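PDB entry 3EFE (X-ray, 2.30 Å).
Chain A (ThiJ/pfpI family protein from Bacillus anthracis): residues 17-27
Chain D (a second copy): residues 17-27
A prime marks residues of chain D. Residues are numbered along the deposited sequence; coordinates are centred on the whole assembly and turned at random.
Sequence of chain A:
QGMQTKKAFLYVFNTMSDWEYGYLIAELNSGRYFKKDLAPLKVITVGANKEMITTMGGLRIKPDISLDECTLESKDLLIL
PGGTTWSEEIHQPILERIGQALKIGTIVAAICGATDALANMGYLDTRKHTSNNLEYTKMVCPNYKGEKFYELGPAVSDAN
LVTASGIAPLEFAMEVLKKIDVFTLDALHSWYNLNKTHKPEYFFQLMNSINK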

# COMPACT_ATOMS: atom_id res chain seq x y z
N SER A 17 -2.30 -5.55 6.72
CA SER A 17 -2.79 -5.37 5.36
C SER A 17 -2.09 -4.21 4.70
O SER A 17 -2.40 -3.03 4.96
CB SER A 17 -4.30 -5.14 5.34
OG SER A 17 -5.02 -6.29 5.80
N ASP A 18 -1.15 -4.59 3.80
CA ASP A 18 -0.17 -3.66 3.20
C ASP A 18 -0.73 -2.40 2.54
O ASP A 18 -0.18 -1.30 2.61
CB ASP A 18 0.65 -4.45 2.18
CG ASP A 18 1.32 -5.65 2.78
OD1 ASP A 18 2.57 -5.64 2.91
OD2 ASP A 18 0.61 -6.58 3.14
N TRP A 19 -1.85 -2.57 1.87
CA TRP A 19 -2.41 -1.48 1.09
C TRP A 19 -3.11 -0.38 1.93
O TRP A 19 -3.52 0.66 1.43
CB TRP A 19 -3.42 -2.11 0.12
CG TRP A 19 -4.65 -2.56 0.76
CD1 TRP A 19 -5.75 -1.79 1.00
CD2 TRP A 19 -4.94 -3.85 1.25
NE1 TRP A 19 -6.71 -2.54 1.61
CE2 TRP A 19 -6.25 -3.81 1.78
CE3 TRP A 19 -4.24 -5.07 1.27
CZ2 TRP A 19 -6.88 -4.94 2.32
CZ3 TRP A 19 -4.86 -6.17 1.80
CH2 TRP A 19 -6.16 -6.10 2.34
N GLU A 20 -3.33 -0.67 3.21
CA GLU A 20 -4.21 0.13 4.02
C GLU A 20 -3.50 1.36 4.62
O GLU A 20 -4.15 2.34 4.79
CB GLU A 20 -4.85 -0.74 5.10
CG GLU A 20 -5.93 -1.68 4.54
CD GLU A 20 -6.61 -2.47 5.61
OE1 GLU A 20 -6.23 -2.33 6.81
OE2 GLU A 20 -7.51 -3.29 5.22
N TYR A 21 -2.21 1.27 4.89
CA TYR A 21 -1.41 2.27 5.52
C TYR A 21 -0.37 2.87 4.59
O TYR A 21 0.37 3.78 4.96
CB TYR A 21 -0.70 1.68 6.70
CG TYR A 21 0.06 0.35 6.47
CD1 TYR A 21 1.34 0.35 5.99
CD2 TYR A 21 -0.52 -0.91 6.78
CE1 TYR A 21 2.06 -0.82 5.78
CE2 TYR A 21 0.22 -2.11 6.59
CZ TYR A 21 1.51 -2.02 6.08
OH TYR A 21 2.31 -3.10 5.84
N GLY A 22 -0.31 2.35 3.38
CA GLY A 22 0.81 2.56 2.53
C GLY A 22 0.92 3.96 2.01
O GLY A 22 1.97 4.49 2.00
N TYR A 23 -0.18 4.55 1.59
CA TYR A 23 -0.18 5.94 1.22
C TYR A 23 0.17 6.85 2.38
O TYR A 23 0.98 7.76 2.23
CB TYR A 23 -1.52 6.38 0.71
CG TYR A 23 -2.01 5.82 -0.58
CD1 TYR A 23 -1.62 6.35 -1.80
CD2 TYR A 23 -3.01 4.83 -0.57
CE1 TYR A 23 -2.20 5.86 -2.99
CE2 TYR A 23 -3.54 4.30 -1.72
CZ TYR A 23 -3.16 4.83 -2.92
OH TYR A 23 -3.73 4.27 -4.04
N LEU A 24 -0.48 6.64 3.53
CA LEU A 24 -0.23 7.39 4.76
C LEU A 24 1.23 7.40 5.22
O LEU A 24 1.84 8.44 5.38
CB LEU A 24 -1.16 6.90 5.90
CG LEU A 24 -1.31 7.81 7.11
CD1 LEU A 24 -1.35 9.34 6.72
CD2 LEU A 24 -2.50 7.43 7.96
N ILE A 25 1.80 6.24 5.42
CA ILE A 25 3.16 6.18 5.99
C ILE A 25 4.20 6.82 5.04
O ILE A 25 5.13 7.41 5.53
CB ILE A 25 3.54 4.77 6.56
CG1 ILE A 25 3.66 3.67 5.51
CG2 ILE A 25 2.48 4.34 7.65
CD1 ILE A 25 4.51 2.55 5.93
N ALA A 26 4.00 6.73 3.72
CA ALA A 26 4.96 7.32 2.71
C ALA A 26 4.92 8.81 2.69
O ALA A 26 5.96 9.52 2.70
CB ALA A 26 4.69 6.72 1.28
N GLU A 27 3.70 9.34 2.67
CA GLU A 27 3.52 10.77 2.76
C GLU A 27 4.12 11.38 4.01
O GLU A 27 4.68 12.53 3.96
CB GLU A 27 2.04 11.18 2.63
CG GLU A 27 1.44 11.01 1.23
CD GLU A 27 2.37 11.35 0.03
OE1 GLU A 27 3.18 12.32 0.05
OE2 GLU A 27 2.23 10.65 -1.00
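Chain D, residues 17-27: SDWEYGYLIAE

The two copies of this ThiJ/pfpI family protein meet here in a close, nearly symmetric antiparallel packing of helical segments, held by van der Waals and aromatic contacts around a pair of glycines, one from each chain, with no direct hydrogen bond across the contact and one water bridging the two backbones.

Chain D repeats the backbone course of chain A. Ser17′ is extended, with phi/psi of -75/110°, and the chain then turns into helical conformation, Glu20′ N donating to Ser17′ O at 3.2 Å. Regular helical bonding follows from Ile25′ N to Tyr21′ O (3.0 Å), Ala26′ N to Gly22′ O (3.3 Å) and Glu27′ N to Tyr23′ O (3.2 Å). The nitrogens of Tyr23′ and Leu24′ lack a bond to the preceding turn, so the helix is kinked there, just after the glycine. In both chains the helix continues beyond Glu27.

The helix of chain D runs against that of chain A with an angle of 159° between their N-to-C directions, and the axes approach to 8.4 Å. The register is reciprocal: Trp19 CA lies 4.2 Å from Gly22′ CA, and Gly22 CA lies 4.3 Å from Trp19′ CA. So short a separation depends on glycine. An ideal CB on Gly22′ would stand 3.0 Å from Trp19 CA, a clash, and one on Gly22 would be tight against Asp18′ O at 3.2 Å. Bare backbone instead receives the neighbouring side chains, with Trp19 CB 3.8 Å from Gly22′ C and Asp18 CB 3.6 Å from Gly22′ O.

Trp19′ and its counterpart Trp19 lose the most surface to the opposing stretch, about 100 Å² each of the 673 Å² buried in total. Each adopts chi1 of 73° (p) and points its CA-to-CB bond toward the partner. Trp19 CB lies over one face of the Tyr23′ ring, 3.9 Å from its centroid, in a CH-pi contact; Trp19′ CB does the same to the Tyr23 ring at 3.8 Å. Beyond this the aromatic planes are nearly parallel, at 15° for Trp19 with Tyr23′ and 19° for Trp19′ with Tyr23, but the rings are slid apart and barely overlap. Their nearest atoms are still in contact, Trp19 CD1 with Tyr23′ CE1 at 3.6 Å and Trp19′ CD1 with Tyr23 CE1 at 3.5 Å. The six-membered portion of each indole reaches the next helical turn, where the alanine CB sits at the ring edge: Trp19 CZ3 is 3.5 Å from Ala26′ CB, and Trp19′ CE3 is 3.5 Å from Ala26 CB.

Asp18′ also packs toward chain A, its OD1 lying 3.5 Å from Ile25 CD1, while its carboxylate oxygens find hydrogen bonds elsewhere in the structure. The water donates to the backbone carbonyl oxygens of both aspartates, at 2.9 Å from Asp18 O and 2.7 Å from Asp18′ O, and thus joins two acceptors that could not bond to each other directly.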

# COMPACT_ATOMS: atom_id res chain seq x y z
N SER D 17 8.50 2.74 -2.74
CA SER D 17 7.19 3.38 -2.51
C SER D 17 6.08 2.38 -2.07
O SER D 17 5.62 1.63 -2.88
CB SER D 17 6.80 4.08 -3.80
OG SER D 17 7.78 5.08 -4.13
N ASP D 18 5.64 2.46 -0.81
CA ASP D 18 4.75 1.51 -0.15
C ASP D 18 3.38 1.37 -0.76
O ASP D 18 2.80 0.26 -0.76
CB ASP D 18 4.52 1.91 1.33
CG ASP D 18 5.85 2.02 2.12
OD1 ASP D 18 6.09 1.25 3.06
OD2 ASP D 18 6.64 2.89 1.79
N TRP D 19 2.86 2.47 -1.29
CA TRP D 19 1.49 2.46 -1.75
C TRP D 19 1.41 1.73 -3.08
O TRP D 19 0.34 1.38 -3.50
CB TRP D 19 0.91 3.85 -1.81
CG TRP D 19 1.42 4.63 -2.87
CD1 TRP D 19 0.89 4.74 -4.11
CD2 TRP D 19 2.60 5.42 -2.86
NE1 TRP D 19 1.64 5.52 -4.85
CE2 TRP D 19 2.72 5.95 -4.13
CE3 TRP D 19 3.61 5.66 -1.91
CZ2 TRP D 19 3.77 6.78 -4.50
CZ3 TRP D 19 4.63 6.49 -2.25
CH2 TRP D 19 4.72 7.03 -3.55
N GLU D 20 2.56 1.44 -3.70
CA GLU D 20 2.56 1.08 -5.13
C GLU D 20 2.40 -0.46 -5.31
O GLU D 20 1.82 -0.91 -6.30
CB GLU D 20 3.77 1.64 -5.84
CG GLU D 20 3.61 3.11 -6.09
CD GLU D 20 4.74 3.76 -6.71
OE1 GLU D 20 5.74 3.07 -7.06
OE2 GLU D 20 4.61 5.00 -6.91
N TYR D 21 2.83 -1.22 -4.32
CA TYR D 21 2.82 -2.72 -4.38
C TYR D 21 1.89 -3.36 -3.40
O TYR D 21 1.69 -4.53 -3.51
CB TYR D 21 4.24 -3.37 -4.28
CG TYR D 21 4.92 -2.90 -3.07
CD1 TYR D 21 4.59 -3.41 -1.82
CD2 TYR D 21 5.81 -1.80 -3.13
CE1 TYR D 21 5.16 -2.88 -0.69
CE2 TYR D 21 6.37 -1.32 -2.00
CZ TYR D 21 6.07 -1.86 -0.80
OH TYR D 21 6.62 -1.36 0.31
N GLY D 22 1.24 -2.60 -2.51
CA GLY D 22 0.51 -3.16 -1.38
C GLY D 22 -0.69 -4.06 -1.67
O GLY D 22 -0.83 -5.10 -1.08
N TYR D 23 -1.58 -3.57 -2.53
CA TYR D 23 -2.67 -4.33 -3.11
C TYR D 23 -2.20 -5.61 -3.79
O TYR D 23 -2.73 -6.72 -3.54
CB TYR D 23 -3.37 -3.47 -4.17
CG TYR D 23 -4.21 -2.25 -3.70
CD1 TYR D 23 -5.31 -2.42 -2.89
CD2 TYR D 23 -3.92 -0.95 -4.14
CE1 TYR D 23 -6.08 -1.38 -2.53
CE2 TYR D 23 -4.68 0.15 -3.74
CZ TYR D 23 -5.77 -0.09 -2.94
OH TYR D 23 -6.57 0.94 -2.53
N LEU D 24 -1.23 -5.47 -4.68
CA LEU D 24 -0.81 -6.63 -5.46
C LEU D 24 -0.25 -7.73 -4.59
O LEU D 24 -0.68 -8.86 -4.65
CB LEU D 24 0.21 -6.20 -6.54
CG LEU D 24 0.66 -7.26 -7.55
CD1 LEU D 24 -0.59 -8.08 -8.19
CD2 LEU D 24 1.53 -6.62 -8.61
N ILE D 25 0.73 -7.40 -3.76
CA ILE D 25 1.40 -8.41 -2.97
C ILE D 25 0.51 -9.12 -1.89
O ILE D 25 0.68 -10.31 -1.59
CB ILE D 25 2.78 -7.90 -2.42
CG1 ILE D 25 2.61 -6.78 -1.39
CG2 ILE D 25 3.69 -7.62 -3.55
CD1 ILE D 25 3.78 -6.69 -0.39
N ALA D 26 -0.43 -8.36 -1.33
CA ALA D 26 -1.36 -8.85 -0.33
C ALA D 26 -2.32 -9.84 -0.95
O ALA D 26 -2.71 -10.85 -0.37
CB ALA D 26 -2.08 -7.64 0.29
N GLU D 27 -2.76 -9.58 -2.14
CA GLU D 27 -3.74 -10.48 -2.78
C GLU D 27 -3.09 -11.80 -3.24
O GLU D 27 -3.68 -12.88 -3.16
CB GLU D 27 -4.39 -9.78 -3.97
CG GLU D 27 -5.32 -8.65 -3.62
CD GLU D 27 -6.43 -9.03 -2.64
OE1 GLU D 27 -6.61 -10.23 -2.35
OE2 GLU D 27 -7.14 -8.12 -2.18
O HOH W 1 2.48 -1.18 1.54